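Local coordinates for putative polysaccharide biosynthesis protein with aminopeptidase-like domain (PDB 3K9T) that binds one zinc ion per subunit and probably takes part in making modified polysaccharides, with no peptidase activity expected despite its aminopeptidase-like domain, at residues Thr60-Trp65 against Gly230-Leu235; Pro226-Ser231 against Asp298-Ser303; Trp65-Glu70 against Gly165-Gly170; Ile182-Tyr187 against Tyr220-Ala225. One frame throughout, in Å; residues are numbered along the deposited sequence.

Overall arrangement
Interactions 1 and 2 share Gly230 and Ser231, at the start of helix 229-237, and their centres lie about 9 Å apart. Interaction 3 continues the chain of interaction 1 through Trp65, likewise about 9 Å between centres. There the methyl CG2 of Val62 meets CG2 of Val67. Interaction 4 pairs two central sheet strands; Gly170 of interaction 3 probably hydrogen-bonds through N to Phe224 O, placing strand 166-174 beside strand 219-225. The zinc ion sits near interactions 2 and 4: the side chain of Tyr187 comes within about 4 Å of it and that of Glu227 within about 6 Å. Interactions 1 and 3 are away from this site. Interactions 1, 2 and 3 touch a second subunit of the trimer.

Interaction 1: residues Thr60-Trp65 against Gly230-Leu235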
# COMPACT_ATOMS: atom_id res chain seq x y z
N THR A 60 -43.36 -8.23 20.45
CA THR A 60 -42.34 -7.49 21.18
C THR A 60 -41.51 -6.70 20.17
O THR A 60 -41.08 -7.25 19.14
CB THR A 60 -41.38 -8.45 21.96
OG1 THR A 60 -42.14 -9.22 22.88
CG2 THR A 60 -40.24 -7.69 22.72
N LYS A 61 -41.32 -5.42 20.49
CA LYS A 61 -40.55 -4.52 19.65
C LYS A 61 -39.08 -4.70 19.99
O LYS A 61 -38.66 -4.47 21.12
CB LYS A 61 -41.01 -3.05 19.82
CG LYS A 61 -41.91 -2.49 18.66
CD LYS A 61 -41.03 -2.09 17.40
N VAL A 62 -38.31 -5.12 18.99
CA VAL A 62 -36.88 -5.32 19.15
C VAL A 62 -36.18 -4.37 18.17
O VAL A 62 -36.07 -4.64 16.97
CB VAL A 62 -36.53 -6.83 19.04
CG1 VAL A 62 -37.01 -7.53 20.34
CG2 VAL A 62 -37.12 -7.50 17.70
N PHE A 63 -35.74 -3.24 18.72
CA PHE A 63 -35.35 -2.08 17.93
C PHE A 63 -36.47 -1.84 16.88
O PHE A 63 -37.63 -1.80 17.25
CB PHE A 63 -33.94 -2.24 17.30
CG PHE A 63 -32.83 -2.39 18.31
CD1 PHE A 63 -32.71 -1.52 19.39
CD2 PHE A 63 -31.90 -3.40 18.18
CE1 PHE A 63 -31.67 -1.67 20.32
CE2 PHE A 63 -30.86 -3.54 19.10
CZ PHE A 63 -30.76 -2.69 20.17
N ASP A 64 -36.12 -1.75 15.60
CA ASP A 64 -37.10 -1.42 14.56
C ASP A 64 -37.95 -2.60 14.19
O ASP A 64 -38.93 -2.46 13.47
CB ASP A 64 -36.41 -0.91 13.27
CG ASP A 64 -37.36 -0.21 12.34
OD1 ASP A 64 -38.14 0.64 12.83
OD2 ASP A 64 -37.36 -0.51 11.13
N TRP A 65 -37.60 -3.78 14.69
CA TRP A 65 -38.33 -4.98 14.31
C TRP A 65 -39.38 -5.36 15.33
O TRP A 65 -39.36 -4.90 16.46
CB TRP A 65 -37.36 -6.15 14.10
CG TRP A 65 -36.48 -5.97 12.95
CD1 TRP A 65 -35.54 -4.98 12.77
CD2 TRP A 65 -36.41 -6.80 11.78
NE1 TRP A 65 -34.90 -5.16 11.57
CE2 TRP A 65 -35.41 -6.27 10.95
CE3 TRP A 65 -37.08 -7.96 11.39
CZ2 TRP A 65 -35.07 -6.85 9.74
CZ3 TRP A 65 -36.74 -8.55 10.16
CH2 TRP A 65 -35.75 -7.98 9.36
N GLY A 230 -33.41 -13.05 15.34
CA GLY A 230 -32.82 -13.54 16.59
C GLY A 230 -31.70 -12.65 17.10
O GLY A 230 -31.73 -12.25 18.23
N SER A 231 -30.72 -12.33 16.26
CA SER A 231 -29.63 -11.43 16.67
C SER A 231 -30.12 -10.04 17.07
O SER A 231 -29.63 -9.46 18.04
CB SER A 231 -28.54 -11.35 15.60
OG SER A 231 -29.01 -10.84 14.37
N ILE A 232 -31.11 -9.52 16.33
CA ILE A 232 -31.72 -8.21 16.68
C ILE A 232 -32.39 -8.32 18.05
O ILE A 232 -32.16 -7.50 18.92
CB ILE A 232 -32.72 -7.72 15.60
CG1 ILE A 232 -32.00 -7.51 14.26
CG2 ILE A 232 -33.39 -6.38 16.03
CD1 ILE A 232 -32.92 -7.21 13.07
N THR A 233 -33.17 -9.39 18.26
CA THR A 233 -33.78 -9.63 19.56
C THR A 233 -32.75 -9.71 20.69
O THR A 233 -32.94 -9.11 21.76
CB THR A 233 -34.61 -10.91 19.55
OG1 THR A 233 -35.63 -10.77 18.55
CG2 THR A 233 -35.24 -11.18 20.95
N TRP A 234 -31.66 -10.43 20.45
CA TRP A 234 -30.66 -10.58 21.47
C TRP A 234 -30.00 -9.25 21.79
O TRP A 234 -29.85 -8.90 22.96
CB TRP A 234 -29.60 -11.61 21.08
CG TRP A 234 -28.63 -11.81 22.18
CD1 TRP A 234 -28.76 -12.65 23.27
CD2 TRP A 234 -27.40 -11.15 22.33
NE1 TRP A 234 -27.67 -12.54 24.08
CE2 TRP A 234 -26.82 -11.61 23.55
CE3 TRP A 234 -26.73 -10.17 21.59
CZ2 TRP A 234 -25.58 -11.16 24.01
CZ3 TRP A 234 -25.49 -9.72 22.05
CH2 TRP A 234 -24.94 -10.22 23.25
N LEU A 235 -29.61 -8.51 20.75
CA LEU A 235 -28.99 -7.19 20.93
C LEU A 235 -29.94 -6.25 21.69
O LEU A 235 -29.52 -5.50 22.57
CB LEU A 235 -28.54 -6.58 19.58
CG LEU A 235 -27.30 -7.22 18.96
CD1 LEU A 235 -27.06 -6.80 17.50
CD2 LEU A 235 -26.08 -6.91 19.81
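Ile232 of helix 229-237 packs against the turn within residues 60-65 and meets Val62, Phe63 and Trp65. Its CB carries two branches. CG2 lies 3.3 Å from the carbonyl oxygen Val62 O and also touches Phe63 CD2 at 4.0 Å. The other branch runs through CG1, anti to the carbonyl carbon (chi1 -62°), to the tip CD1. That methyl sits over one face of the Trp65 indole, 3.3 Å from the centroid of the five-membered ring and 15° off the ring normal. This is a CH-pi contact, and the two side chains cross at about a right angle.

Phe63 extends past Ile232 to Leu235. Its CE2 meets Leu235 CB at 3.9 Å, near the plane of the phenyl ring. Val62 CG2 lies 3.7 Å from Thr233 OG1. That hydroxyl is hydrogen-bonded to Ile229 O in its own helix. Val62 to Trp65 form a type II' beta turn, closed by Trp65 N to Val62 O at 2.9 Å.

Trp65 NE1 hydrogen-bonds to Glu367 O of the second subunit, and Asp64 forms salt bridges with Lys372 and Arg373 of that subunit. The two segments therefore meet through apolar packing, while polar groups of the turn serve the trimer interface.

Interaction 2: residues Pro226-Ser231 against Asp298-Ser303. With IMD (imidazole), chain E.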
# COMPACT_ATOMS: atom_id res chain seq x y z
N PRO A 226 -32.49 -17.53 15.71
CA PRO A 226 -32.82 -17.42 14.28
C PRO A 226 -32.07 -16.29 13.64
O PRO A 226 -31.87 -15.25 14.29
CB PRO A 226 -34.33 -17.07 14.29
CG PRO A 226 -34.63 -16.57 15.67
CD PRO A 226 -33.68 -17.36 16.55
N GLU A 227 -31.71 -16.44 12.36
CA GLU A 227 -31.00 -15.36 11.69
C GLU A 227 -31.80 -14.05 11.64
O GLU A 227 -33.02 -14.04 11.55
CB GLU A 227 -30.56 -15.75 10.27
CG GLU A 227 -29.48 -14.77 9.71
CD GLU A 227 -28.99 -15.15 8.32
OE1 GLU A 227 -29.84 -15.28 7.43
OE2 GLU A 227 -27.76 -15.28 8.11
N THR A 228 -31.06 -12.95 11.70
CA THR A 228 -31.59 -11.62 11.62
C THR A 228 -32.48 -11.29 12.80
O THR A 228 -32.04 -10.57 13.66
CB THR A 228 -32.25 -11.32 10.21
OG1 THR A 228 -31.22 -11.40 9.25
CG2 THR A 228 -32.84 -9.90 10.11
N ILE A 229 -33.70 -11.80 12.81
CA ILE A 229 -34.65 -11.50 13.90
C ILE A 229 -34.12 -11.92 15.30
O ILE A 229 -34.31 -11.21 16.31
CB ILE A 229 -36.07 -12.07 13.61
CG1 ILE A 229 -37.06 -11.61 14.68
CG2 ILE A 229 -36.05 -13.61 13.45
CD1 ILE A 229 -37.17 -10.06 14.82
N GLY A 230 -33.41 -13.05 15.34
CA GLY A 230 -32.82 -13.54 16.59
C GLY A 230 -31.70 -12.65 17.10
O GLY A 230 -31.73 -12.25 18.23
N SER A 231 -30.72 -12.33 16.26
CA SER A 231 -29.63 -11.43 16.67
C SER A 231 -30.12 -10.04 17.07
O SER A 231 -29.63 -9.46 18.04
CB SER A 231 -28.54 -11.35 15.60
OG SER A 231 -29.01 -10.84 14.37
N ASP A 298 -25.48 -12.74 10.30
CA ASP A 298 -25.74 -11.76 11.41
C ASP A 298 -24.66 -10.74 11.69
O ASP A 298 -24.86 -9.84 12.50
CB ASP A 298 -26.12 -12.49 12.68
CG ASP A 298 -27.45 -13.24 12.56
OD1 ASP A 298 -28.47 -12.63 12.20
OD2 ASP A 298 -27.46 -14.46 12.85
N GLU A 299 -23.51 -10.85 11.02
CA GLU A 299 -22.47 -9.83 11.11
C GLU A 299 -23.01 -8.47 10.66
O GLU A 299 -22.54 -7.43 11.12
CB GLU A 299 -21.22 -10.24 10.32
CG GLU A 299 -21.41 -10.33 8.82
CD GLU A 299 -21.98 -11.64 8.34
OE1 GLU A 299 -22.33 -12.50 9.20
OE2 GLU A 299 -22.07 -11.81 7.10
N ARG A 300 -24.03 -8.47 9.79
CA ARG A 300 -24.78 -7.23 9.50
C ARG A 300 -25.43 -6.56 10.69
O ARG A 300 -25.46 -5.33 10.80
CB ARG A 300 -25.85 -7.40 8.43
CG ARG A 300 -26.52 -8.72 8.38
CD ARG A 300 -26.98 -9.01 6.97
NE ARG A 300 -28.41 -8.87 6.93
CZ ARG A 300 -29.25 -9.86 6.66
NH1 ARG A 300 -28.79 -11.05 6.30
NH2 ARG A 300 -30.56 -9.65 6.71
N GLN A 301 -26.01 -7.35 11.58
CA GLN A 301 -26.61 -6.73 12.77
C GLN A 301 -25.49 -6.29 13.71
O GLN A 301 -25.47 -5.16 14.14
CB GLN A 301 -27.63 -7.65 13.43
CG GLN A 301 -28.58 -8.35 12.45
CD GLN A 301 -29.32 -7.41 11.54
OE1 GLN A 301 -29.53 -6.23 11.87
NE2 GLN A 301 -29.75 -7.93 10.37
N PHE A 302 -24.49 -7.12 13.93
CA PHE A 302 -23.41 -6.75 14.87
C PHE A 302 -22.57 -5.60 14.37
O PHE A 302 -21.97 -4.90 15.17
CB PHE A 302 -22.53 -7.96 15.23
CG PHE A 302 -23.29 -9.06 15.89
CD1 PHE A 302 -23.91 -8.84 17.11
CD2 PHE A 302 -23.43 -10.30 15.29
CE1 PHE A 302 -24.65 -9.87 17.72
CE2 PHE A 302 -24.18 -11.34 15.92
CZ PHE A 302 -24.78 -11.11 17.12
N SER A 303 -22.55 -5.40 13.06
CA SER A 303 -21.76 -4.35 12.44
C SER A 303 -22.55 -3.12 12.04
O SER A 303 -21.99 -2.25 11.40
CB SER A 303 -21.09 -4.92 11.20
OG SER A 303 -20.26 -6.01 11.58
N1 IMD E . -27.60 -16.41 5.73
C2 IMD E . -28.32 -17.54 5.95
N3 IMD E . -28.43 -18.19 4.80
C4 IMD E . -27.77 -17.51 3.85
C5 IMD E . -27.24 -16.38 4.44
O HOH W 1 -28.93 -14.86 15.00
O HOH W 2 -28.69 -10.73 9.94
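Thr228 and Asp298 bring the two backbones closest, their CA atoms 5.9 Å apart, where a bend before helix 229-237 lies against the segment that carries the short helix 299-302. Thr228 N donates to Asp298 OD1 at 2.7 Å with an N-H...O angle of 158°, and OD1 receives it on its syn lone pair. Ser231 OG also approaches OD1, at 2.9 Å, but this bond is weak. The same hydroxyl has Thr228 O as a second possible acceptor.

Two waters extend the contact. One lies within hydrogen-bonding distance of both Asp298 OD2 and Pro226 O, though it may not donate to both at once. The other donates to Asp298 OD1, accepts from Gln301 NE2 at 3.0 Å and hydrogen-bonds to Thr228 OG1. It lies over the centre of one face of the Arg300 guanidinium. Thr228 OG1 is also over a guanidinium face, 3.2 Å from Arg300 NH2, but the angle is too poor for a bond. Arg300 instead forms a salt bridge with Glu367 of the second subunit, whose backbone N hydrogen-bonds to Gln301 OE1.

Glu227 is extended, with CG anti to the backbone N (chi1 -164°). Its CG lies 3.4 Å from Asp298 OD1. Its OE2 hydrogen-bonds to Ser297 OG and accepts from N1 of a bound imidazole at 2.6 Å. The imidazole probably came from the crystallisation liquor. The Glu227 side chain is near His190 and Asp196 of the zinc site.

Phe302 packs on Leu183 and Thr185 of strand 181-187, Thr228 and Ile229 contact Trp65, and Pro226 and Ile229 reach Leu167 of strand 166-174.

Interaction 3: residues Trp65-Glu70 against Gly165-Gly170; sequences WTVPKE and GSLTYG
Glu70 and Ser166 make the direct polar link between segments 65-70 and 165-170. Ser166 N donates to Glu70 OE1 at 3.0 Å in a nearly straight bond, with an N-H...O angle of 170°. The oxygen uses its anti lone pair, away from OE2. The Glu70 chain is extended, with CG anti to the backbone N (chi1 176°). OE1 also lies 3.6 Å from Gly165 CA.

Beside this bond is an apolar patch. Val67 CG1 meets Leu167 CB at 3.8 Å, the two side chains crossing obliquely. Pro68 CD lies 4.3 Å from Leu167 CD1, and Ile229 of helix 229-237 touches both Pro68 and Leu167.

Farther out, Glu70 OE2 forms a salt bridge with Arg39 and a hydrogen bond with Asn72 ND2. Both partners hold the carboxylate, and the arginine would be expected to favour its charged form. Ser166 OG is turned to Glu55 OE1 on strand 52-57. Ser58 OG joins Pro68 O to Gly165 N.

The contact lies where the chain enters and leaves the insert. It brings the start of strand 70-79 against the start of strand 166-174, joining the insert to the second strand of the aminopeptidase-like sheet, next to edge strand 52-57.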
# COMPACT_ATOMS: atom_id res chain seq x y z
N TRP A 65 -37.60 -3.78 14.69
CA TRP A 65 -38.33 -4.98 14.31
C TRP A 65 -39.38 -5.36 15.33
O TRP A 65 -39.36 -4.90 16.46
CB TRP A 65 -37.36 -6.15 14.10
CG TRP A 65 -36.48 -5.97 12.95
CD1 TRP A 65 -35.54 -4.98 12.77
CD2 TRP A 65 -36.41 -6.80 11.78
NE1 TRP A 65 -34.90 -5.16 11.57
CE2 TRP A 65 -35.41 -6.27 10.95
CE3 TRP A 65 -37.08 -7.96 11.39
CZ2 TRP A 65 -35.07 -6.85 9.74
CZ3 TRP A 65 -36.74 -8.55 10.16
CH2 TRP A 65 -35.75 -7.98 9.36
N THR A 66 -40.30 -6.20 14.89
CA THR A 66 -41.34 -6.76 15.73
C THR A 66 -41.22 -8.26 15.74
O THR A 66 -41.17 -8.87 14.69
CB THR A 66 -42.73 -6.42 15.19
OG1 THR A 66 -42.85 -5.00 15.09
CG2 THR A 66 -43.80 -7.00 16.11
N VAL A 67 -41.21 -8.86 16.94
CA VAL A 67 -41.13 -10.31 17.03
C VAL A 67 -42.37 -10.93 16.35
O VAL A 67 -43.51 -10.68 16.76
CB VAL A 67 -40.98 -10.78 18.49
CG1 VAL A 67 -41.15 -12.32 18.63
CG2 VAL A 67 -39.64 -10.35 19.06
N PRO A 68 -42.16 -11.74 15.31
CA PRO A 68 -43.31 -12.31 14.57
C PRO A 68 -44.21 -13.28 15.35
O PRO A 68 -43.89 -13.67 16.47
CB PRO A 68 -42.65 -13.09 13.44
CG PRO A 68 -41.30 -13.50 13.98
CD PRO A 68 -40.88 -12.35 14.92
N LYS A 69 -45.32 -13.66 14.73
CA LYS A 69 -46.14 -14.75 15.21
C LYS A 69 -45.33 -16.04 15.15
O LYS A 69 -44.36 -16.16 14.39
CB LYS A 69 -47.41 -14.92 14.38
CG LYS A 69 -48.39 -13.77 14.58
CD LYS A 69 -49.77 -13.98 13.96
CE LYS A 69 -50.64 -12.75 14.23
NZ LYS A 69 -51.93 -13.11 14.88
N GLU A 70 -45.74 -17.00 15.96
CA GLU A 70 -45.08 -18.26 16.00
C GLU A 70 -45.72 -19.18 14.98
O GLU A 70 -46.95 -19.23 14.88
CB GLU A 70 -45.17 -18.87 17.42
CG GLU A 70 -44.57 -20.26 17.49
CD GLU A 70 -44.55 -20.84 18.87
OE1 GLU A 70 -44.51 -20.09 19.89
OE2 GLU A 70 -44.54 -22.09 18.93
N GLY A 165 -47.27 -16.23 19.76
CA GLY A 165 -46.57 -17.25 20.53
C GLY A 165 -45.30 -16.62 21.09
O GLY A 165 -45.34 -15.53 21.72
N SER A 166 -44.18 -17.29 20.85
CA SER A 166 -42.91 -16.70 21.19
C SER A 166 -41.76 -17.23 20.36
O SER A 166 -41.82 -18.34 19.79
CB SER A 166 -42.61 -16.92 22.67
OG SER A 166 -42.62 -18.30 22.94
N LEU A 167 -40.70 -16.41 20.31
CA LEU A 167 -39.49 -16.68 19.56
C LEU A 167 -38.43 -17.22 20.51
O LEU A 167 -38.08 -16.57 21.50
CB LEU A 167 -38.99 -15.40 18.87
CG LEU A 167 -37.68 -15.44 18.06
CD1 LEU A 167 -37.74 -14.51 16.86
CD2 LEU A 167 -36.51 -15.13 18.92
N THR A 168 -37.92 -18.41 20.18
CA THR A 168 -36.91 -19.10 20.97
C THR A 168 -35.50 -18.71 20.57
O THR A 168 -35.19 -18.67 19.37
CB THR A 168 -37.00 -20.63 20.79
OG1 THR A 168 -38.36 -21.05 20.95
CG2 THR A 168 -36.07 -21.35 21.82
N TYR A 169 -34.67 -18.39 21.57
CA TYR A 169 -33.22 -18.36 21.35
C TYR A 169 -32.50 -18.97 22.54
O TYR A 169 -33.00 -18.91 23.67
CB TYR A 169 -32.65 -16.98 20.98
CG TYR A 169 -32.60 -15.93 22.07
CD1 TYR A 169 -31.55 -15.86 22.93
CD2 TYR A 169 -33.57 -14.98 22.19
CE1 TYR A 169 -31.47 -14.90 23.88
CE2 TYR A 169 -33.50 -14.00 23.14
CZ TYR A 169 -32.45 -13.96 23.98
OH TYR A 169 -32.41 -13.00 24.97
N GLY A 170 -31.35 -19.59 22.27
CA GLY A 170 -30.53 -20.21 23.31
C GLY A 170 -29.19 -19.51 23.51
O GLY A 170 -28.62 -18.95 22.58

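Interaction 4: residues Ile182-Tyr187 against Tyr220-Ala225; sequences ILLTTY and YRFLFA
Ile182 and Tyr220 lie side by side and point the same way, as do Leu184 and Phe222 on the same face of the sheet. Ile182 CB meets Tyr220 CE2 at 3.6 Å, and its CG1 makes an off-centre CH-pi contact with the ring. Leu184 CD1 lies 3.7 Å from Phe222 CE2. Thr186 completes this row: its CG2, set between the backbone N and the carbonyl carbon, meets Phe224 CD2 at 3.6 Å. Helix 194-211 packs on this face against the three aromatic rings.

The other face carries Leu183 against Arg221, with CD1 to CD at 3.8 Å, and Thr185 crossing Leu223. Arg221 bends at chi3 (-54°), and its guanidinium forms salt bridges with Glu181 and Glu171.

Five backbone hydrogen bonds join the strands, from Arg221 N to Ile182 O at 3.0 Å through to Ala225 N to Thr186 O at 3.3 Å. The strand axes are 4.7 Å apart and 15° from parallel.

Tyr187, at the end, turns its OH to Asp196, a zinc ligand, and to Thr252. Strand 181-187, helix 194-211 and strand 219-225 form a beta-alpha-beta crossover in the mixed sheet of the aminopeptidase-like fold, with the zinc site just beyond the C-terminal end of strand 181-187.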
# COMPACT_ATOMS: atom_id res chain seq x y z
N ILE A 182 -15.61 -12.84 24.14
CA ILE A 182 -15.54 -13.26 22.75
C ILE A 182 -16.94 -13.87 22.48
O ILE A 182 -17.42 -14.70 23.28
CB ILE A 182 -14.43 -14.31 22.53
CG1 ILE A 182 -13.06 -13.79 23.02
CG2 ILE A 182 -14.43 -14.81 21.08
CD1 ILE A 182 -12.51 -12.52 22.37
N LEU A 183 -17.60 -13.43 21.39
CA LEU A 183 -18.95 -13.84 21.02
C LEU A 183 -18.92 -14.77 19.80
O LEU A 183 -18.32 -14.45 18.77
CB LEU A 183 -19.80 -12.60 20.69
CG LEU A 183 -21.30 -12.77 20.29
CD1 LEU A 183 -22.25 -13.29 21.46
CD2 LEU A 183 -21.82 -11.47 19.68
N LEU A 184 -19.55 -15.93 19.91
CA LEU A 184 -19.60 -16.87 18.81
C LEU A 184 -21.07 -17.15 18.59
O LEU A 184 -21.72 -17.67 19.48
CB LEU A 184 -18.84 -18.15 19.16
CG LEU A 184 -17.34 -17.89 19.39
CD1 LEU A 184 -16.70 -19.07 19.99
CD2 LEU A 184 -16.67 -17.56 18.07
N THR A 185 -21.59 -16.81 17.41
CA THR A 185 -23.01 -16.92 17.17
C THR A 185 -23.27 -17.85 16.00
O THR A 185 -22.42 -18.03 15.12
CB THR A 185 -23.63 -15.54 16.85
OG1 THR A 185 -23.45 -15.20 15.47
CG2 THR A 185 -23.01 -14.47 17.73
N THR A 186 -24.45 -18.46 15.98
CA THR A 186 -24.86 -19.22 14.82
C THR A 186 -26.39 -19.19 14.74
O THR A 186 -27.06 -18.93 15.76
CB THR A 186 -24.29 -20.65 14.85
OG1 THR A 186 -24.41 -21.23 13.55
CG2 THR A 186 -24.99 -21.52 15.92
N TYR A 187 -26.96 -19.47 13.56
CA TYR A 187 -28.40 -19.34 13.38
C TYR A 187 -29.16 -20.67 13.26
O TYR A 187 -28.74 -21.61 12.59
CB TYR A 187 -28.72 -18.31 12.26
CG TYR A 187 -28.08 -18.59 10.94
CD1 TYR A 187 -28.67 -19.45 10.05
CD2 TYR A 187 -26.87 -18.00 10.57
CE1 TYR A 187 -28.12 -19.74 8.86
CE2 TYR A 187 -26.31 -18.27 9.34
CZ TYR A 187 -26.93 -19.16 8.49
OH TYR A 187 -26.40 -19.50 7.25
N TYR A 220 -16.62 -16.16 27.24
CA TYR A 220 -17.12 -16.60 25.97
C TYR A 220 -18.63 -16.74 26.02
O TYR A 220 -19.15 -17.32 26.95
CB TYR A 220 -16.46 -17.93 25.57
CG TYR A 220 -15.02 -17.77 25.21
CD1 TYR A 220 -14.05 -17.66 26.21
CD2 TYR A 220 -14.62 -17.72 23.86
CE1 TYR A 220 -12.72 -17.51 25.89
CE2 TYR A 220 -13.27 -17.57 23.52
CZ TYR A 220 -12.33 -17.44 24.55
OH TYR A 220 -10.99 -17.28 24.27
N ARG A 221 -19.31 -16.20 25.02
CA ARG A 221 -20.75 -16.32 24.91
C ARG A 221 -21.11 -16.96 23.61
O ARG A 221 -20.60 -16.57 22.56
CB ARG A 221 -21.40 -14.97 24.97
CG ARG A 221 -22.93 -14.98 25.01
CD ARG A 221 -23.50 -13.54 25.04
NE ARG A 221 -22.92 -12.78 26.15
CZ ARG A 221 -23.27 -12.93 27.43
NH1 ARG A 221 -24.23 -13.76 27.79
NH2 ARG A 221 -22.66 -12.21 28.39
N PHE A 222 -22.02 -17.93 23.66
CA PHE A 222 -22.41 -18.64 22.46
C PHE A 222 -23.89 -18.42 22.25
O PHE A 222 -24.68 -18.83 23.08
CB PHE A 222 -22.13 -20.10 22.63
CG PHE A 222 -20.74 -20.43 22.95
CD1 PHE A 222 -20.27 -20.30 24.25
CD2 PHE A 222 -19.88 -20.92 21.97
CE1 PHE A 222 -18.94 -20.63 24.58
CE2 PHE A 222 -18.57 -21.24 22.28
CZ PHE A 222 -18.09 -21.09 23.60
N LEU A 223 -24.27 -17.80 21.14
CA LEU A 223 -25.66 -17.47 20.83
C LEU A 223 -26.19 -18.38 19.73
O LEU A 223 -25.58 -18.49 18.68
CB LEU A 223 -25.76 -16.02 20.39
CG LEU A 223 -27.17 -15.53 20.11
CD1 LEU A 223 -27.99 -15.54 21.40
CD2 LEU A 223 -27.08 -14.15 19.50
N PHE A 224 -27.30 -19.06 20.02
CA PHE A 224 -28.03 -19.85 19.04
C PHE A 224 -29.43 -19.21 18.85
O PHE A 224 -30.30 -19.30 19.71
CB PHE A 224 -28.21 -21.28 19.50
CG PHE A 224 -26.96 -22.01 19.77
CD1 PHE A 224 -26.28 -21.85 20.97
CD2 PHE A 224 -26.50 -22.97 18.88
CE1 PHE A 224 -25.13 -22.60 21.24
CE2 PHE A 224 -25.36 -23.73 19.16
CZ PHE A 224 -24.68 -23.54 20.34
N ALA A 225 -29.65 -18.58 17.71
CA ALA A 225 -30.83 -17.75 17.50
C ALA A 225 -31.20 -17.75 16.03
O ALA A 225 -30.30 -17.94 15.18
CB ALA A 225 -30.54 -16.35 17.96